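PDB 1EZW: 5,10-methylenetetrahydromethanopterin reductase from Methanopyrus kandleri, which catalyses the reversible reduction of methylene-tetrahydromethanopterin to methyl-tetrahydromethanopterin with reduced coenzyme F420, a step of methanogenesis from carbon dioxide. Local coordinates for residues D38-Y43 with K100-K105; P200-V205 with E262-D267; V137-L142 with S169-Y174. One frame throughout, in Å; residues are numbered along the deposited sequence.

Contact 1 (D38-Y43 with K100-K105); sequences DHYNNY and KATFDK
Thr102 turns its two branches to two different rings of the loop 38-43. In one of the two conformers of His39, Thr102 OG1 sits over the centre of one face of the imidazole, 3.4 Å above the plane; this placement is provisional. No hydrogen bond joins the two groups. The hydroxyl is instead bonded to Asp99, just before the helix. Its methyl goes to Tyr40, where Thr102 CG2 lies 3.6 Å from Tyr40 CD2, at the ring edge and near its plane. Lys105, one helical turn on from Thr102, crosses the tyrosine at about a right angle. Lys105 CD lies 3.4 Å from Tyr40 OH, and the lysine chain runs on extended. The polar ends of both residues are held by Asp160 of the second subunit: Lys105 NZ by a salt bridge to the carboxylate, Tyr40 OH by a hydrogen bond to the backbone O. A type I beta turn from His39 to Asn42 shapes the loop, closed by Asn42 N to His39 O at 3.0 Å. The loop after strand 33-36 thus packs on the helix after strand 93-95, at the C-terminal ends of TIM-barrel strands and within a subunit interface.

Contact 2 (P200-V205 with E262-D267); sequences PKDFEV and ERHGID
Asp202 OD1 accepts two hydrogen bonds from neighbouring residues of the other segment. His264 NE2 donates at 2.8 Å to Asp202 OD1, with the oxygen in the imidazole plane and an N-H...O angle of 163°. It meets the oxygen on the syn side, though 30° out of the carboxylate plane. Arg263 NH2 donates to the same Asp202 OD1 at 2.9 Å, using the anti lone pair, and this bond is also a salt bridge. The carboxylate and guanidinium planes stand 67° apart. Around this polar centre the aliphatic parts close in. Val205 CB and CG2 lie over one face of the guanidinium, CB toward its rim; Val205 CG1 is 3.7 Å from Arg263 NH1. A bend at chi3 places Lys201 CE 3.5 Å from Arg263 O and close to the imidazole. A second bend, at chi4, places NZ, which donates to a water that also bonds His264 ND1, so both ring nitrogens have a partner.

The next shell holds these groups in place. His264 is packed edge-to-face with Phe298 of helix 292-298. Asp202 OD2 takes a weak hydrogen bond from Asn199 N, just before helix 200-216. On the other side, helix 258-263 ends in a Schellman motif with Gly265 at C-prime. Its bond from Gly265 N to Glu262 O is 3.0 Å long.

The chemistry is that of a His-carboxylate hydrogen bond beside a salt bridge. A carboxylate so placed would be expected to stay ionised, and it ties the start of helix 200-216 to the end of helix 258-263.

Contact 3 (V137-L142 with S169-Y174); sequences VIYQYL and SDIPFY
Tyr139 CG lies anti to its own carbonyl carbon (chi1 -77°), and from there the ring reaches across to the chain entering strand 173-176. Phe173 CG is anti to the backbone N (chi1 -175°), which sets it on the CE1 side of the tyrosine. Tyr139 OH donates to Ile171 O at 2.6 Å, the one hydrogen bond across the contact. The hydroxyl stands above the carbonyl plane, 45° out of it. The same Tyr139 OH touches Phe173 CB at 3.3 Å. Along the ring edge, Tyr139 CE1 is 4.0 Å from Phe173 CD1, while on the other edge Tyr139 CE2 lies 3.4 Å from Ser169 O. Leu142, one turn later in the helix, puts CD1 over one face of the tyrosine ring, toward the rim. Both its methyls also touch Ile171 CD1, with Leu142 CD1 at 3.8 Å, and these two side chains cross at about a right angle. An alanine in place of Tyr139 would probably leave Ile171 O without this donor and open a gap between Leu142, Ser169 and Phe173. Ser169 OG is hydrogen-bonded to Glu143 OE2, on the residue following the helix.

The contact joins the end of helix 127-142 to the start of strand 173-176. Strand 93-95 lies beside it: its Ile93 touches both Tyr139 and Phe173. Ile80 of helix 73-86 packs on Ile171, so strand 93-95 and helix 73-86 flank the contact.

The three contacts belong to one TIM barrel. Contact 1 closes first along the chain, then contact 3, then contact 2. Helices 100-106 and 127-142 follow each other and carry one side of contacts 1 and 3, whose centres are about 24 Å apart. Strand 173-176, entered in contact 3, neighbours strand 192-196 in the parallel sheet, and helix 200-216 of contact 2 follows the latter. Contacts 2 and 3 lie on opposite sides of the chain's centre, about 34 Å apart between centres. Within one chain none of the three touches another. Across the subunit interface, Tyr141 OH of contact 3 hydrogen-bonds to Tyr40 O of the second subunit. Contact 2 touches no other chain of the homotetramer.

Contact 1 (D38-Y43 with K100-K105)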
loop_
_atom_site.group_PDB
_atom_site.type_symbol
_atom_site.label_atom_id
_atom_site.label_comp_id
_atom_site.label_asym_id
_atom_site.label_seq_id
_atom_site.Cartn_x
_atom_site.Cartn_y
_atom_site.Cartn_z
ATOM N N ASP A 38 -9.273 -17.791 -9.470
ATOM C CA ASP A 38 -8.802 -17.213 -10.725
ATOM C C ASP A 38 -9.796 -17.422 -11.849
ATOM O O ASP A 38 -9.746 -18.463 -12.527
ATOM C CB ASP A 38 -7.417 -17.838 -11.082
ATOM C CG ASP A 38 -6.949 -17.483 -12.487
ATOM O OD1 ASP A 38 -7.239 -16.349 -12.899
ATOM O OD2 ASP A 38 -6.303 -18.331 -13.146
ATOM N N HIS A 39 -10.722 -16.472 -12.037
ATOM C CA HIS A 39 -11.740 -16.556 -13.114
ATOM C C HIS A 39 -11.730 -15.211 -13.833
ATOM O O HIS A 39 -11.834 -14.180 -13.163
ATOM C CB HIS A 39 -13.145 -16.802 -12.531
ATOM C CG HIS A 39 -13.339 -18.184 -11.986
ATOM N ND1 HIS A 39 -14.504 -18.586 -11.365
ATOM C CD2 HIS A 39 -12.521 -19.264 -11.989
ATOM C CE1 HIS A 39 -14.391 -19.853 -11.006
ATOM N NE2 HIS A 39 -13.195 -20.286 -11.371
ATOM N N TYR A 40 -11.655 -15.226 -15.174
ATOM C CA TYR A 40 -11.558 -13.994 -15.956
ATOM C C TYR A 40 -12.693 -13.014 -15.671
ATOM O O TYR A 40 -12.528 -11.795 -15.840
ATOM C CB TYR A 40 -11.547 -14.327 -17.474
ATOM C CG TYR A 40 -12.952 -14.555 -17.983
ATOM C CD1 TYR A 40 -13.741 -13.469 -18.391
ATOM C CD2 TYR A 40 -13.581 -15.808 -17.802
ATOM C CE1 TYR A 40 -15.118 -13.591 -18.573
ATOM C CE2 TYR A 40 -14.976 -15.943 -17.987
ATOM C CZ TYR A 40 -15.729 -14.842 -18.351
ATOM O OH TYR A 40 -17.110 -14.933 -18.392
ATOM N N ASN A 41 -13.854 -13.522 -15.237
ATOM C CA ASN A 41 -14.976 -12.615 -15.044
ATOM C C ASN A 41 -14.883 -11.756 -13.799
ATOM O O ASN A 41 -15.613 -10.793 -13.649
ATOM C CB ASN A 41 -16.317 -13.384 -15.032
ATOM C CG ASN A 41 -16.322 -14.543 -14.061
ATOM O OD1 ASN A 41 -15.474 -15.413 -14.121
ATOM N ND2 ASN A 41 -17.303 -14.569 -13.183
ATOM N N ASN A 42 -13.965 -12.105 -12.914
ATOM C CA ASN A 42 -13.821 -11.363 -11.659
ATOM C C ASN A 42 -12.545 -10.555 -11.703
ATOM O O ASN A 42 -11.866 -10.544 -12.734
ATOM C CB ASN A 42 -13.778 -12.358 -10.507
ATOM C CG ASN A 42 -15.123 -13.061 -10.338
ATOM O OD1 ASN A 42 -16.153 -12.416 -10.422
ATOM N ND2 ASN A 42 -15.107 -14.352 -10.087
ATOM N N TYR A 43 -12.224 -9.867 -10.603
ATOM C CA TYR A 43 -10.975 -9.099 -10.593
ATOM C C TYR A 43 -9.819 -10.123 -10.631
ATOM O O TYR A 43 -9.935 -11.268 -10.185
ATOM C CB TYR A 43 -10.915 -8.188 -9.366
ATOM C CG TYR A 43 -11.885 -7.046 -9.446
ATOM C CD1 TYR A 43 -13.078 -7.062 -8.714
ATOM C CD2 TYR A 43 -11.601 -5.938 -10.276
ATOM C CE1 TYR A 43 -13.992 -5.982 -8.797
ATOM C CE2 TYR A 43 -12.477 -4.871 -10.369
ATOM C CZ TYR A 43 -13.672 -4.900 -9.629
ATOM O OH TYR A 43 -14.529 -3.833 -9.736
ATOM N N LYS A 100 -15.231 -26.179 -15.883
ATOM C CA LYS A 100 -16.169 -26.162 -16.976
ATOM C C LYS A 100 -16.964 -24.874 -17.194
ATOM O O LYS A 100 -16.988 -24.343 -18.318
ATOM C CB LYS A 100 -17.166 -27.339 -16.835
ATOM C CG LYS A 100 -18.159 -27.384 -17.976
ATOM C CD LYS A 100 -19.216 -28.493 -17.783
ATOM C CE LYS A 100 -20.306 -28.408 -18.840
ATOM N NZ LYS A 100 -19.793 -28.369 -20.255
ATOM N N ALA A 101 -17.594 -24.361 -16.142
ATOM C CA ALA A 101 -18.440 -23.181 -16.304
ATOM C C ALA A 101 -17.640 -22.021 -16.863
ATOM O O ALA A 101 -18.084 -21.336 -17.792
ATOM C CB ALA A 101 -19.092 -22.800 -14.962
ATOM N N THR A 102 -16.445 -21.828 -16.317
ATOM C CA THR A 102 -15.618 -20.710 -16.784
ATOM C C THR A 102 -15.008 -20.950 -18.161
ATOM O O THR A 102 -15.040 -20.050 -19.011
ATOM C CB THR A 102 -14.506 -20.378 -15.756
ATOM O OG1 THR A 102 -15.108 -20.206 -14.464
ATOM C CG2 THR A 102 -13.805 -19.046 -16.140
ATOM N N PHE A 103 -14.463 -22.142 -18.403
ATOM C CA PHE A 103 -13.891 -22.423 -19.720
ATOM C C PHE A 103 -14.946 -22.354 -20.824
ATOM O O PHE A 103 -14.683 -21.809 -21.898
ATOM C CB PHE A 103 -13.146 -23.761 -19.704
ATOM C CG PHE A 103 -11.722 -23.650 -19.226
ATOM C CD1 PHE A 103 -11.355 -22.716 -18.238
ATOM C CD2 PHE A 103 -10.744 -24.493 -19.737
ATOM C CE1 PHE A 103 -10.039 -22.639 -17.776
ATOM C CE2 PHE A 103 -9.424 -24.420 -19.286
ATOM C CZ PHE A 103 -9.068 -23.494 -18.303
ATOM N N ASP A 104 -16.170 -22.835 -20.562
ATOM C CA ASP A 104 -17.189 -22.709 -21.611
ATOM C C ASP A 104 -17.413 -21.230 -21.979
ATOM O O ASP A 104 -17.517 -20.867 -23.174
ATOM C CB ASP A 104 -18.528 -23.339 -21.167
ATOM C CG ASP A 104 -18.482 -24.867 -21.141
ATOM O OD1 ASP A 104 -17.582 -25.457 -21.763
ATOM O OD2 ASP A 104 -19.376 -25.481 -20.506
ATOM N N LYS A 105 -17.463 -20.375 -20.956
ATOM C CA LYS A 105 -17.678 -18.956 -21.195
ATOM C C LYS A 105 -16.515 -18.392 -22.003
ATOM O O LYS A 105 -16.732 -17.591 -22.887
ATOM C CB LYS A 105 -17.787 -18.171 -19.875
ATOM C CG LYS A 105 -19.086 -18.406 -19.082
ATOM C CD LYS A 105 -18.931 -17.740 -17.716
ATOM C CE LYS A 105 -20.097 -17.998 -16.767
ATOM N NZ LYS A 105 -19.685 -17.471 -15.413
#

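Contact 2 (P200-V205 with E262-D267)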
loop_
_atom_site.group_PDB
_atom_site.type_symbol
_atom_site.label_atom_id
_atom_site.label_comp_id
_atom_site.label_asym_id
_atom_site.label_seq_id
_atom_site.Cartn_x
_atom_site.Cartn_y
_atom_site.Cartn_z
ATOM N N PRO A 200 -16.906 -35.500 5.996
ATOM C CA PRO A 200 -15.962 -36.590 6.234
ATOM C C PRO A 200 -15.998 -37.704 5.188
ATOM O O PRO A 200 -14.944 -38.242 4.850
ATOM C CB PRO A 200 -16.364 -37.086 7.634
ATOM C CG PRO A 200 -16.795 -35.774 8.304
ATOM C CD PRO A 200 -17.705 -35.242 7.209
ATOM N N LYS A 201 -17.181 -38.027 4.666
ATOM C CA LYS A 201 -17.286 -39.110 3.686
ATOM C C LYS A 201 -16.518 -38.844 2.401
ATOM O O LYS A 201 -16.023 -39.771 1.745
ATOM C CB LYS A 201 -18.759 -39.417 3.376
ATOM C CG LYS A 201 -19.436 -40.108 4.572
ATOM C CD LYS A 201 -20.801 -40.699 4.209
ATOM C CE LYS A 201 -21.878 -39.669 4.066
ATOM N NZ LYS A 201 -22.190 -38.985 5.354
ATOM N N ASP A 202 -16.417 -37.569 2.034
ATOM C CA ASP A 202 -15.693 -37.229 0.826
ATOM C C ASP A 202 -14.223 -37.512 1.040
ATOM O O ASP A 202 -13.538 -37.980 0.132
ATOM C CB ASP A 202 -15.900 -35.745 0.512
ATOM C CG ASP A 202 -17.346 -35.404 0.351
ATOM O OD1 ASP A 202 -18.018 -36.044 -0.485
ATOM O OD2 ASP A 202 -17.825 -34.496 1.058
ATOM N N PHE A 203 -13.731 -37.230 2.242
ATOM C CA PHE A 203 -12.330 -37.445 2.529
ATOM C C PHE A 203 -11.981 -38.895 2.807
ATOM O O PHE A 203 -10.842 -39.305 2.618
ATOM C CB PHE A 203 -11.863 -36.497 3.630
ATOM C CG PHE A 203 -11.882 -35.045 3.172
ATOM C CD1 PHE A 203 -13.030 -34.265 3.308
ATOM C CD2 PHE A 203 -10.801 -34.542 2.439
ATOM C CE1 PHE A 203 -13.116 -32.999 2.712
ATOM C CE2 PHE A 203 -10.874 -33.278 1.834
ATOM C CZ PHE A 203 -12.031 -32.515 1.967
ATOM N N GLU A 204 -12.966 -39.673 3.238
ATOM C CA GLU A 204 -12.698 -41.095 3.466
ATOM C C GLU A 204 -12.430 -41.741 2.108
ATOM O O GLU A 204 -11.723 -42.735 2.013
ATOM C CB GLU A 204 -13.898 -41.735 4.183
ATOM C CG GLU A 204 -13.976 -41.210 5.616
ATOM C CD GLU A 204 -15.271 -41.552 6.339
ATOM O OE1 GLU A 204 -16.256 -41.914 5.674
ATOM O OE2 GLU A 204 -15.304 -41.413 7.586
ATOM N N VAL A 205 -12.991 -41.154 1.060
ATOM C CA VAL A 205 -12.805 -41.632 -0.297
ATOM C C VAL A 205 -11.530 -41.019 -0.883
ATOM O O VAL A 205 -10.684 -41.711 -1.446
ATOM C CB VAL A 205 -13.992 -41.211 -1.189
ATOM C CG1 VAL A 205 -13.641 -41.388 -2.672
ATOM C CG2 VAL A 205 -15.242 -42.041 -0.821
ATOM N N GLU A 262 -25.257 -40.049 -4.362
ATOM C CA GLU A 262 -25.504 -41.363 -3.784
ATOM C C GLU A 262 -24.772 -41.483 -2.458
ATOM O O GLU A 262 -25.340 -41.946 -1.463
ATOM C CB GLU A 262 -25.010 -42.460 -4.732
ATOM C CG GLU A 262 -25.177 -43.864 -4.178
ATOM C CD GLU A 262 -24.611 -44.933 -5.106
ATOM O OE1 GLU A 262 -23.400 -44.872 -5.433
ATOM O OE2 GLU A 262 -25.372 -45.842 -5.500
ATOM N N ARG A 263 -23.505 -41.073 -2.453
ATOM C CA ARG A 263 -22.666 -41.106 -1.250
ATOM C C ARG A 263 -23.325 -40.423 -0.048
ATOM O O ARG A 263 -23.211 -40.891 1.084
ATOM C CB ARG A 263 -21.316 -40.405 -1.540
ATOM C CG ARG A 263 -20.394 -40.181 -0.336
ATOM C CD ARG A 263 -19.198 -39.290 -0.740
ATOM N NE ARG A 263 -18.441 -39.910 -1.819
ATOM C CZ ARG A 263 -17.593 -39.279 -2.625
ATOM N NH1 ARG A 263 -16.970 -39.968 -3.567
ATOM N NH2 ARG A 263 -17.367 -37.970 -2.505
ATOM N N HIS A 264 -24.017 -39.319 -0.304
ATOM C CA HIS A 264 -24.625 -38.537 0.760
ATOM C C HIS A 264 -26.119 -38.793 0.919
ATOM O O HIS A 264 -26.804 -38.071 1.634
ATOM C CB HIS A 264 -24.323 -37.036 0.515
ATOM C CG HIS A 264 -22.858 -36.694 0.625
ATOM N ND1 HIS A 264 -22.180 -36.699 1.826
ATOM C CD2 HIS A 264 -21.920 -36.463 -0.329
ATOM C CE1 HIS A 264 -20.890 -36.493 1.611
ATOM N NE2 HIS A 264 -20.706 -36.346 0.309
ATOM N N GLY A 265 -26.597 -39.842 0.252
ATOM C CA GLY A 265 -28.001 -40.219 0.328
ATOM C C GLY A 265 -28.930 -39.083 -0.022
ATOM O O GLY A 265 -29.969 -38.889 0.625
ATOM N N ILE A 266 -28.571 -38.333 -1.056
ATOM C CA ILE A 266 -29.370 -37.188 -1.463
ATOM C C ILE A 266 -30.610 -37.531 -2.277
ATOM O O ILE A 266 -30.569 -38.395 -3.146
ATOM C CB ILE A 266 -28.520 -36.187 -2.272
ATOM C CG1 ILE A 266 -27.365 -35.674 -1.402
ATOM C CG2 ILE A 266 -29.368 -35.019 -2.723
ATOM C CD1 ILE A 266 -27.811 -34.911 -0.141
ATOM N N ASP A 267 -31.701 -36.830 -1.987
ATOM C CA ASP A 267 -32.969 -37.015 -2.693
ATOM C C ASP A 267 -32.685 -36.607 -4.139
ATOM O O ASP A 267 -32.763 -35.426 -4.486
ATOM C CB ASP A 267 -34.042 -36.095 -2.088
ATOM C CG ASP A 267 -35.426 -36.326 -2.669
ATOM O OD1 ASP A 267 -35.531 -36.538 -3.894
ATOM O OD2 ASP A 267 -36.413 -36.260 -1.896
HETATM O O HOH W 1 -23.659 -37.027 4.187
#

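Contact 3 (V137-L142 with S169-Y174)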
loop_
_atom_site.group_PDB
_atom_site.type_symbol
_atom_site.label_atom_id
_atom_site.label_comp_id
_atom_site.label_asym_id
_atom_site.label_seq_id
_atom_site.Cartn_x
_atom_site.Cartn_y
_atom_site.Cartn_z
ATOM N N VAL A 137 7.925 -26.358 -14.897
ATOM C CA VAL A 137 8.315 -25.048 -15.400
ATOM C C VAL A 137 8.374 -24.009 -14.272
ATOM O O VAL A 137 9.318 -23.220 -14.179
ATOM C CB VAL A 137 7.347 -24.579 -16.500
ATOM C CG1 VAL A 137 7.566 -23.069 -16.813
ATOM C CG2 VAL A 137 7.572 -25.437 -17.766
ATOM N N ILE A 138 7.354 -24.005 -13.423
ATOM C CA ILE A 138 7.369 -23.049 -12.327
ATOM C C ILE A 138 8.554 -23.210 -11.417
ATOM O O ILE A 138 9.203 -22.226 -11.077
ATOM C CB ILE A 138 6.052 -23.155 -11.505
ATOM C CG1 ILE A 138 4.878 -22.705 -12.381
ATOM C CG2 ILE A 138 6.181 -22.324 -10.210
ATOM C CD1 ILE A 138 3.503 -22.909 -11.665
ATOM N N TYR A 139 8.882 -24.444 -11.011
ATOM C CA TYR A 139 9.981 -24.599 -10.083
ATOM C C TYR A 139 11.343 -24.383 -10.730
ATOM O O TYR A 139 12.255 -23.910 -10.064
ATOM C CB TYR A 139 9.838 -25.935 -9.327
ATOM C CG TYR A 139 8.746 -25.727 -8.268
ATOM C CD1 TYR A 139 7.389 -25.851 -8.599
ATOM C CD2 TYR A 139 9.091 -25.303 -6.986
ATOM C CE1 TYR A 139 6.369 -25.550 -7.661
ATOM C CE2 TYR A 139 8.084 -24.995 -6.020
ATOM C CZ TYR A 139 6.740 -25.121 -6.376
ATOM O OH TYR A 139 5.744 -24.817 -5.476
ATOM N N GLN A 140 11.480 -24.694 -12.022
ATOM C CA GLN A 140 12.735 -24.332 -12.681
ATOM C C GLN A 140 12.894 -22.803 -12.641
ATOM O O GLN A 140 13.997 -22.297 -12.412
ATOM C CB GLN A 140 12.795 -24.773 -14.142
ATOM C CG GLN A 140 13.027 -26.302 -14.316
ATOM C CD GLN A 140 13.331 -26.624 -15.765
ATOM O OE1 GLN A 140 13.993 -25.831 -16.441
ATOM N NE2 GLN A 140 12.903 -27.818 -16.240
ATOM N N TYR A 141 11.791 -22.077 -12.834
ATOM C CA TYR A 141 11.796 -20.605 -12.814
ATOM C C TYR A 141 12.173 -20.100 -11.410
ATOM O O TYR A 141 13.008 -19.212 -11.250
ATOM C CB TYR A 141 10.394 -20.115 -13.217
ATOM C CG TYR A 141 10.264 -18.611 -13.370
ATOM C CD1 TYR A 141 10.273 -18.015 -14.621
ATOM C CD2 TYR A 141 10.144 -17.791 -12.245
ATOM C CE1 TYR A 141 10.156 -16.606 -14.770
ATOM C CE2 TYR A 141 10.024 -16.392 -12.377
ATOM C CZ TYR A 141 10.028 -15.811 -13.635
ATOM O OH TYR A 141 9.842 -14.430 -13.791
ATOM N N LEU A 142 11.551 -20.671 -10.385
ATOM C CA LEU A 142 11.832 -20.287 -8.997
ATOM C C LEU A 142 13.252 -20.644 -8.554
ATOM O O LEU A 142 13.781 -20.026 -7.619
ATOM C CB LEU A 142 10.803 -20.931 -8.052
ATOM C CG LEU A 142 9.371 -20.467 -8.209
ATOM C CD1 LEU A 142 8.480 -21.299 -7.258
ATOM C CD2 LEU A 142 9.269 -18.986 -7.811
ATOM N N SER A 169 12.214 -22.403 -4.312
ATOM C CA SER A 169 11.426 -23.617 -4.422
ATOM C C SER A 169 10.692 -24.040 -3.143
ATOM O O SER A 169 9.976 -25.042 -3.157
ATOM C CB SER A 169 12.288 -24.768 -4.961
ATOM O OG SER A 169 13.368 -24.997 -4.096
ATOM N N ASP A 170 10.848 -23.288 -2.051
ATOM C CA ASP A 170 10.117 -23.583 -0.806
ATOM C C ASP A 170 8.647 -23.133 -0.938
ATOM O O ASP A 170 7.826 -23.424 -0.055
ATOM C CB ASP A 170 10.742 -22.891 0.407
ATOM C CG ASP A 170 12.004 -23.578 0.885
ATOM O OD1 ASP A 170 12.678 -23.022 1.778
ATOM O OD2 ASP A 170 12.305 -24.676 0.372
ATOM N N ILE A 171 8.309 -22.393 -2.009
ATOM C CA ILE A 171 6.896 -22.016 -2.189
ATOM C C ILE A 171 6.080 -23.293 -2.305
ATOM O O ILE A 171 6.411 -24.178 -3.098
ATOM C CB ILE A 171 6.692 -21.174 -3.491
ATOM C CG1 ILE A 171 7.421 -19.848 -3.317
ATOM C CG2 ILE A 171 5.189 -20.935 -3.746
ATOM C CD1 ILE A 171 7.262 -18.887 -4.541
ATOM N N PRO A 172 5.024 -23.432 -1.495
ATOM C CA PRO A 172 4.195 -24.645 -1.549
ATOM C C PRO A 172 3.370 -24.776 -2.802
ATOM O O PRO A 172 2.811 -23.804 -3.294
ATOM C CB PRO A 172 3.286 -24.532 -0.327
ATOM C CG PRO A 172 3.912 -23.490 0.551
ATOM C CD PRO A 172 4.557 -22.508 -0.450
ATOM N N PHE A 173 3.275 -26.007 -3.306
ATOM C CA PHE A 173 2.501 -26.285 -4.483
ATOM C C PHE A 173 1.280 -27.099 -4.102
ATOM O O PHE A 173 1.403 -28.254 -3.693
ATOM C CB PHE A 173 3.334 -27.109 -5.494
ATOM C CG PHE A 173 2.640 -27.344 -6.804
ATOM C CD1 PHE A 173 2.493 -26.308 -7.750
ATOM C CD2 PHE A 173 2.140 -28.611 -7.119
ATOM C CE1 PHE A 173 1.870 -26.525 -8.976
ATOM C CE2 PHE A 173 1.509 -28.834 -8.352
ATOM C CZ PHE A 173 1.368 -27.810 -9.284
ATOM N N TYR A 174 0.101 -26.504 -4.202
ATOM C CA TYR A 174 -1.132 -27.232 -3.901
ATOM C C TYR A 174 -1.870 -27.536 -5.192
ATOM O O TYR A 174 -1.956 -26.701 -6.083
ATOM C CB TYR A 174 -2.070 -26.360 -3.020
ATOM C CG TYR A 174 -1.686 -26.289 -1.568
ATOM C CD1 TYR A 174 -0.488 -25.701 -1.151
ATOM C CD2 TYR A 174 -2.533 -26.821 -0.591
ATOM C CE1 TYR A 174 -0.137 -25.640 0.194
ATOM C CE2 TYR A 174 -2.197 -26.778 0.774
ATOM C CZ TYR A 174 -0.990 -26.183 1.160
ATOM O OH TYR A 174 -0.559 -26.104 2.454
#